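Local coordinates for WbbM protein (Klebsiella pneumoniae, PDB 6U4B) that is a trimeric, bifunctional O-antigen polymerase thought to transfer sugars through two glycosyltransferase modules on one chain, one of them related to family 8, at residues N295-S300 with S361-D366. Numbering follows the deposited sequence.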
loop_
_atom_site.group_PDB
_atom_site.type_symbol
_atom_site.label_atom_id
_atom_site.label_comp_id
_atom_site.label_asym_id
_atom_site.label_seq_id
_atom_site.Cartn_x
_atom_site.Cartn_y
_atom_site.Cartn_z
ATOM N N ASN A 295 22.003 -20.410 17.310
ATOM C CA ASN A 295 22.186 -19.530 18.448
ATOM C C ASN A 295 21.253 -18.329 18.361
ATOM O O ASN A 295 20.905 -17.882 17.263
ATOM C CB ASN A 295 23.636 -19.042 18.526
ATOM C CG ASN A 295 24.563 -20.077 19.132
ATOM O OD1 ASN A 295 24.875 -21.091 18.507
ATOM N ND2 ASN A 295 25.011 -19.826 20.357
ATOM N N PRO A 296 20.820 -17.805 19.507
ATOM C CA PRO A 296 20.002 -16.589 19.495
ATOM C C PRO A 296 20.754 -15.430 18.857
ATOM O O PRO A 296 21.975 -15.313 18.973
ATOM C CB PRO A 296 19.728 -16.331 20.982
ATOM C CG PRO A 296 19.904 -17.666 21.639
ATOM C CD PRO A 296 20.989 -18.352 20.865
ATOM N N VAL A 297 20.004 -14.573 18.164
ATOM C CA VAL A 297 20.589 -13.404 17.519
ATOM C C VAL A 297 20.431 -12.135 18.352
ATOM O O VAL A 297 21.204 -11.183 18.159
ATOM C CB VAL A 297 20.000 -13.195 16.108
ATOM C CG1 VAL A 297 20.533 -14.253 15.158
ATOM C CG2 VAL A 297 18.487 -13.240 16.154
ATOM N N PHE A 298 19.461 -12.088 19.257
ATOM C CA PHE A 298 19.348 -11.028 20.244
ATOM C C PHE A 298 19.641 -11.594 21.626
ATOM O O PHE A 298 19.562 -12.804 21.852
ATOM C CB PHE A 298 17.951 -10.396 20.240
ATOM C CG PHE A 298 17.477 -9.962 18.885
ATOM C CD1 PHE A 298 17.732 -8.682 18.423
ATOM C CD2 PHE A 298 16.754 -10.828 18.081
ATOM C CE1 PHE A 298 17.286 -8.278 17.179
ATOM C CE2 PHE A 298 16.306 -10.431 16.837
ATOM C CZ PHE A 298 16.572 -9.155 16.385
ATOM N N ASP A 299 19.976 -10.700 22.559
ATOM C CA ASP A 299 20.106 -11.126 23.948
ATOM C C ASP A 299 18.760 -11.542 24.527
ATOM O O ASP A 299 18.693 -12.484 25.324
ATOM C CB ASP A 299 20.721 -10.012 24.792
ATOM C CG ASP A 299 20.812 -10.381 26.260
ATOM O OD1 ASP A 299 21.729 -11.146 26.626
ATOM O OD2 ASP A 299 19.958 -9.915 27.046
ATOM N N SER A 300 17.686 -10.855 24.144
ATOM C CA SER A 300 16.340 -11.223 24.556
ATOM C C SER A 300 15.399 -10.950 23.393
ATOM O O SER A 300 15.378 -9.835 22.862
ATOM C CB SER A 300 15.897 -10.441 25.795
ATOM O OG SER A 300 15.750 -9.064 25.499
ATOM N N SER A 361 14.341 -10.411 13.137
ATOM C CA SER A 361 15.303 -11.193 12.379
ATOM C C SER A 361 14.610 -12.382 11.728
ATOM O O SER A 361 13.665 -12.953 12.281
ATOM C CB SER A 361 16.445 -11.691 13.269
ATOM O OG SER A 361 17.283 -12.587 12.559
ATOM N N LEU A 362 15.092 -12.752 10.544
ATOM C CA LEU A 362 14.584 -13.906 9.812
ATOM C C LEU A 362 15.773 -14.722 9.325
ATOM O O LEU A 362 16.640 -14.199 8.616
ATOM C CB LEU A 362 13.706 -13.476 8.632
ATOM C CG LEU A 362 12.613 -14.417 8.106
ATOM C CD1 LEU A 362 12.685 -14.540 6.591
ATOM C CD2 LEU A 362 12.640 -15.793 8.765
ATOM N N ARG A 363 15.815 -15.994 9.708
ATOM C CA ARG A 363 16.856 -16.908 9.265
ATOM C C ARG A 363 16.212 -18.191 8.760
ATOM O O ARG A 363 15.084 -18.530 9.127
ATOM C CB ARG A 363 17.852 -17.220 10.389
ATOM C CG ARG A 363 18.664 -16.022 10.862
ATOM C CD ARG A 363 19.521 -16.388 12.063
ATOM N NE ARG A 363 18.713 -16.700 13.240
ATOM C CZ ARG A 363 19.184 -17.293 14.333
ATOM N NH1 ARG A 363 20.459 -17.652 14.405
ATOM N NH2 ARG A 363 18.377 -17.534 15.357
ATOM N N PHE A 364 16.941 -18.898 7.904
ATOM C CA PHE A 364 16.473 -20.139 7.306
ATOM C C PHE A 364 17.385 -21.287 7.705
ATOM O O PHE A 364 18.608 -21.122 7.789
ATOM C CB PHE A 364 16.420 -20.039 5.779
ATOM C CG PHE A 364 15.370 -19.098 5.270
ATOM C CD1 PHE A 364 14.061 -19.522 5.109
ATOM C CD2 PHE A 364 15.690 -17.789 4.949
ATOM C CE1 PHE A 364 13.086 -18.654 4.642
ATOM C CE2 PHE A 364 14.722 -16.916 4.480
ATOM C CZ PHE A 364 13.420 -17.350 4.326
ATOM N N PHE A 365 16.786 -22.450 7.940
ATOM C CA PHE A 365 17.526 -23.677 8.193
ATOM C C PHE A 365 16.916 -24.792 7.360
ATOM O O PHE A 365 15.692 -24.960 7.344
ATOM C CB PHE A 365 17.506 -24.051 9.679
ATOM C CG PHE A 365 18.312 -25.279 10.002
ATOM C CD1 PHE A 365 19.694 -25.211 10.090
ATOM C CD2 PHE A 365 17.690 -26.499 10.206
ATOM C CE1 PHE A 365 20.445 -26.340 10.381
ATOM C CE2 PHE A 365 18.436 -27.636 10.498
ATOM C CZ PHE A 365 19.814 -27.554 10.586
ATOM N N ASP A 366 17.766 -25.537 6.657
ATOM C CA ASP A 366 17.310 -26.672 5.861
ATOM C C ASP A 366 16.702 -27.732 6.771
ATOM O O ASP A 366 17.424 -28.416 7.505
ATOM C CB ASP A 366 18.468 -27.255 5.048
ATOM C CG ASP A 366 18.017 -28.324 4.063
ATOM O OD1 ASP A 366 18.851 -28.761 3.242
ATOM O OD2 ASP A 366 16.831 -28.718 4.090
#
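The guanidinium group of Arg363 carries Val297 on one face and a backbone carbonyl at its edge: CG1 of Val297 rests on the middle of the group, 3.3 Å from its plane, while Asn295 O comes in at the edge, tilted about 20° out of the plane. The contact joins the loop between strands 277-285 and 302-309, which belong to different sheets, to strand 360-366 of a Rossmann-like, GT-A-type mixed sheet, consistent with the family 8 assignment, and illustrates how an arginine on a strand can fasten an irregular loop by polar and apolar means together. Both terminal nitrogens donate to the one oxygen, Arg363 NH1 to Asn295 O at 2.9 Å in a bent bond (N-H...O 142°) and NH2, weakly and more bent, to the same atom at 3.2 Å. A bend at chi3 (-66°) turns the end of the arginine chain, which runs past Val297 in the opposite direction. NH2 also forms a salt bridge with Asp334 on the adjoining parallel strand 333-340, so the one guanidinium bridges the loop carbonyl and the neighbouring strand, which probably restricts its rotation. Beyond the arginine, Val297 CG2 packs against Ser361 OG and CB at the surface, and the Phe298 ring meets Ser361 obliquely, CE2 lying 3.8 Å from Ser361 CB.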